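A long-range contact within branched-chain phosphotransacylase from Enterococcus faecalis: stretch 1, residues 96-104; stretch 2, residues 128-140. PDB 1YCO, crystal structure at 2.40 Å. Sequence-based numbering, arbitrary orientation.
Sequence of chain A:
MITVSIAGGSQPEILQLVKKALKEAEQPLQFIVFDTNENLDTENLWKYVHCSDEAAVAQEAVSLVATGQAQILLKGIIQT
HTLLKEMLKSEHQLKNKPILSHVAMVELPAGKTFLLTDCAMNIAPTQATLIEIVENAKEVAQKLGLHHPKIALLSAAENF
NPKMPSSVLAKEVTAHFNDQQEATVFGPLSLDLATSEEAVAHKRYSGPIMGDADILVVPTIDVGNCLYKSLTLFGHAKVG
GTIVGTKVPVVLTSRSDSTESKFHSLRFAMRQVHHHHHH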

# COMPACT_ATOMS: atom_id res chain seq x y z
N ASN A 96 -17.68 9.50 -21.58
CA ASN A 96 -18.11 8.60 -22.65
C ASN A 96 -17.88 7.14 -22.29
O ASN A 96 -17.74 6.29 -23.17
CB ASN A 96 -17.37 8.91 -23.95
CG ASN A 96 -15.99 8.30 -23.99
OD1 ASN A 96 -15.12 8.65 -23.20
ND2 ASN A 96 -15.79 7.35 -24.90
N LYS A 97 -17.82 6.85 -20.99
CA LYS A 97 -17.64 5.49 -20.49
C LYS A 97 -18.56 5.36 -19.29
O LYS A 97 -18.78 6.34 -18.57
CB LYS A 97 -16.19 5.26 -20.05
CG LYS A 97 -15.21 5.20 -21.19
CD LYS A 97 -15.56 4.08 -22.12
CE LYS A 97 -14.59 3.97 -23.26
NZ LYS A 97 -14.98 2.81 -24.12
N PRO A 98 -19.11 4.16 -19.05
CA PRO A 98 -20.01 3.90 -17.93
C PRO A 98 -19.62 4.67 -16.66
O PRO A 98 -20.47 5.26 -15.99
CB PRO A 98 -19.92 2.39 -17.76
CG PRO A 98 -19.77 1.92 -19.16
CD PRO A 98 -18.80 2.91 -19.77
N ILE A 99 -18.33 4.66 -16.34
CA ILE A 99 -17.85 5.36 -15.15
C ILE A 99 -16.44 5.93 -15.36
O ILE A 99 -15.73 5.53 -16.27
CB ILE A 99 -17.76 4.43 -13.93
CG1 ILE A 99 -16.52 3.56 -14.03
CG2 ILE A 99 -19.00 3.55 -13.83
CD1 ILE A 99 -15.62 3.63 -12.81
N LEU A 100 -16.06 6.88 -14.51
CA LEU A 100 -14.73 7.47 -14.57
C LEU A 100 -13.86 6.72 -13.56
O LEU A 100 -14.33 6.27 -12.52
CB LEU A 100 -14.78 8.95 -14.19
CG LEU A 100 -15.54 9.94 -15.10
CD1 LEU A 100 -15.51 11.33 -14.48
CD2 LEU A 100 -14.91 9.96 -16.49
N SER A 101 -12.58 6.60 -13.88
CA SER A 101 -11.65 5.93 -12.99
C SER A 101 -10.30 6.61 -13.13
O SER A 101 -10.11 7.47 -13.99
CB SER A 101 -11.52 4.43 -13.36
OG SER A 101 -10.95 4.24 -14.65
N HIS A 102 -9.36 6.24 -12.27
CA HIS A 102 -8.04 6.81 -12.38
C HIS A 102 -7.12 5.64 -12.66
O HIS A 102 -7.27 4.55 -12.10
CB HIS A 102 -7.63 7.52 -11.10
CG HIS A 102 -6.27 8.15 -11.17
ND1 HIS A 102 -5.11 7.42 -11.13
CD2 HIS A 102 -5.89 9.45 -11.29
CE1 HIS A 102 -4.07 8.23 -11.23
NE2 HIS A 102 -4.52 9.47 -11.33
N VAL A 103 -6.20 5.87 -13.58
CA VAL A 103 -5.24 4.87 -13.98
C VAL A 103 -3.85 5.49 -13.98
O VAL A 103 -3.65 6.59 -14.49
CB VAL A 103 -5.54 4.34 -15.40
CG1 VAL A 103 -4.38 3.46 -15.90
CG2 VAL A 103 -6.84 3.55 -15.41
N ALA A 104 -2.90 4.77 -13.42
CA ALA A 104 -1.53 5.23 -13.34
C ALA A 104 -0.60 4.26 -14.05
O ALA A 104 -0.85 3.05 -14.10
CB ALA A 104 -1.09 5.37 -11.88
N ALA A 128 -19.83 -4.24 -9.63
CA ALA A 128 -20.16 -3.60 -10.90
C ALA A 128 -19.11 -2.53 -11.24
O ALA A 128 -18.66 -2.43 -12.38
CB ALA A 128 -21.55 -2.98 -10.83
N THR A 129 -18.74 -1.76 -10.23
CA THR A 129 -17.75 -0.71 -10.38
C THR A 129 -16.36 -1.25 -10.72
O THR A 129 -15.66 -0.73 -11.60
CB THR A 129 -17.66 0.12 -9.11
OG1 THR A 129 -18.96 0.63 -8.79
CG2 THR A 129 -16.68 1.27 -9.30
N LEU A 130 -15.97 -2.30 -10.01
CA LEU A 130 -14.66 -2.90 -10.23
C LEU A 130 -14.63 -3.42 -11.66
O LEU A 130 -13.63 -3.25 -12.35
CB LEU A 130 -14.43 -4.04 -9.22
CG LEU A 130 -13.01 -4.36 -8.72
CD1 LEU A 130 -12.20 -4.95 -9.83
CD2 LEU A 130 -12.34 -3.12 -8.15
N ILE A 131 -15.74 -4.01 -12.10
CA ILE A 131 -15.83 -4.52 -13.47
C ILE A 131 -15.54 -3.40 -14.48
O ILE A 131 -14.80 -3.61 -15.44
CB ILE A 131 -17.23 -5.14 -13.74
CG1 ILE A 131 -17.33 -6.50 -13.04
CG2 ILE A 131 -17.48 -5.28 -15.24
CD1 ILE A 131 -18.68 -7.18 -13.16
N GLU A 132 -16.12 -2.22 -14.26
CA GLU A 132 -15.90 -1.09 -15.14
C GLU A 132 -14.47 -0.55 -15.01
O GLU A 132 -13.91 -0.05 -15.98
CB GLU A 132 -16.90 0.04 -14.85
CG GLU A 132 -18.33 -0.19 -15.37
CD GLU A 132 -18.36 -0.64 -16.83
OE1 GLU A 132 -17.66 -0.02 -17.66
OE2 GLU A 132 -19.08 -1.61 -17.14
N ILE A 133 -13.89 -0.62 -13.80
CA ILE A 133 -12.52 -0.16 -13.57
C ILE A 133 -11.55 -1.00 -14.40
O ILE A 133 -10.59 -0.48 -14.96
CB ILE A 133 -12.12 -0.27 -12.08
CG1 ILE A 133 -12.90 0.76 -11.26
CG2 ILE A 133 -10.63 -0.04 -11.90
CD1 ILE A 133 -12.78 0.55 -9.77
N VAL A 134 -11.82 -2.30 -14.47
CA VAL A 134 -11.00 -3.22 -15.24
C VAL A 134 -11.13 -2.84 -16.72
O VAL A 134 -10.13 -2.63 -17.40
CB VAL A 134 -11.45 -4.68 -15.00
CG1 VAL A 134 -10.70 -5.63 -15.92
CG2 VAL A 134 -11.20 -5.07 -13.55
N GLU A 135 -12.36 -2.72 -17.20
CA GLU A 135 -12.60 -2.35 -18.58
C GLU A 135 -11.83 -1.08 -18.97
O GLU A 135 -11.13 -1.06 -19.98
CB GLU A 135 -14.09 -2.15 -18.81
CG GLU A 135 -14.91 -3.38 -18.51
CD GLU A 135 -14.64 -4.51 -19.49
OE1 GLU A 135 -13.46 -4.82 -19.75
OE2 GLU A 135 -15.63 -5.09 -20.00
N ASN A 136 -11.95 -0.02 -18.17
CA ASN A 136 -11.24 1.24 -18.42
C ASN A 136 -9.72 1.02 -18.55
O ASN A 136 -9.10 1.49 -19.52
CB ASN A 136 -11.54 2.26 -17.30
CG ASN A 136 -12.88 3.01 -17.49
OD1 ASN A 136 -13.76 2.58 -18.25
ND2 ASN A 136 -13.04 4.13 -16.78
N ALA A 137 -9.12 0.31 -17.59
CA ALA A 137 -7.68 0.03 -17.60
C ALA A 137 -7.31 -0.92 -18.74
O ALA A 137 -6.24 -0.80 -19.33
CB ALA A 137 -7.23 -0.56 -16.26
N LYS A 138 -8.21 -1.85 -19.06
CA LYS A 138 -7.96 -2.77 -20.16
C LYS A 138 -7.90 -1.99 -21.47
O LYS A 138 -7.09 -2.31 -22.34
CB LYS A 138 -9.07 -3.82 -20.29
CG LYS A 138 -8.86 -4.75 -21.49
CD LYS A 138 -10.14 -5.48 -21.93
CE LYS A 138 -11.14 -4.52 -22.57
NZ LYS A 138 -12.44 -5.14 -22.95
N GLU A 139 -8.75 -0.99 -21.60
CA GLU A 139 -8.78 -0.19 -22.82
C GLU A 139 -7.53 0.68 -22.95
O GLU A 139 -6.98 0.82 -24.05
CB GLU A 139 -10.04 0.67 -22.86
CG GLU A 139 -11.31 -0.16 -22.78
CD GLU A 139 -12.58 0.68 -22.85
OE1 GLU A 139 -12.61 1.77 -22.25
OE2 GLU A 139 -13.55 0.22 -23.50
N VAL A 140 -7.09 1.25 -21.84
CA VAL A 140 -5.89 2.08 -21.86
C VAL A 140 -4.70 1.25 -22.35
O VAL A 140 -3.94 1.69 -23.20
CB VAL A 140 -5.57 2.65 -20.46
CG1 VAL A 140 -4.19 3.33 -20.47
CG2 VAL A 140 -6.63 3.65 -20.06
O HOH W 1 -16.48 2.44 -17.26
O HOH W 2 -9.43 1.71 -14.57

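Residues 128-140 form one run of helix that packs against residues 96-104, a loop leading into a strand at Ser101. The strand and helix axes come within 8.8 Å and run at 43° to each other. Together the two stretches bury 532 Å².

Thr129 is the first helix residue to touch the other stretch. Its CG2 lies 4.4 Å from CD1 of Ile99, at the margin of an apolar patch.

Glu132 comes one turn later and points toward stretch 1. Its CB packs 3.6 Å from CG1 of Ile99, so the aliphatic part of the side chain covers the isoleucine. Its chi angles are all near -60°, and the folded chain brings OE1 to 3.2 Å from CG of Pro98.

Ile133 points sideways but still meets the strand. Its CG1 lies 4.2 Å from CD1 of Ile99 and 4.4 Å from CB of Ser101. The CB of Ile99 is also directed sideways, but the end of its side chain comes nearer the helix and completes the apolar contact. Water 2 links the two stretches here: it donates to Ile133 O at 2.5 Å and hydrogen-bonds to Ser101 OG at 3.0 Å.

Asn136 is the polar centre of the contact. It is buried, points toward stretch 1 and has the largest covered area, 77 Å². Its ND2 donates twice: to Ile99 O at 3.1 Å and to Ser101 OG at 3.0 Å. Both bonds are close to straight, with angles of 159° and 154°. Water 1 lies 2.8 Å from Glu132 OE1 and 2.9 Å from Asn136 OD1, placed to donate to either, and it accepts from Ile99 N at 3.0 Å. An amide suits this site because it can donate and accept from one buried group.

Ala137 sets its CB 4.2 Å from CG2 of Val103. The two CA atoms are 6.5 Å apart, and the short alanine side chain suits this close approach. Val103 points toward the helix, while the neighbouring His102 points away, as expected for alternation along a strand.

Glu139 closes the contact with charge. Its OE2 forms a salt bridge with NZ of Lys97 at 3.0 Å, and the lysine NZ donates the hydrogen bond within it. Lys97 points toward the helix, and its chi3 and chi4 are both t, which extends the outer chain to the carboxylate. Both residues are partly exposed, a setting that suits charged groups.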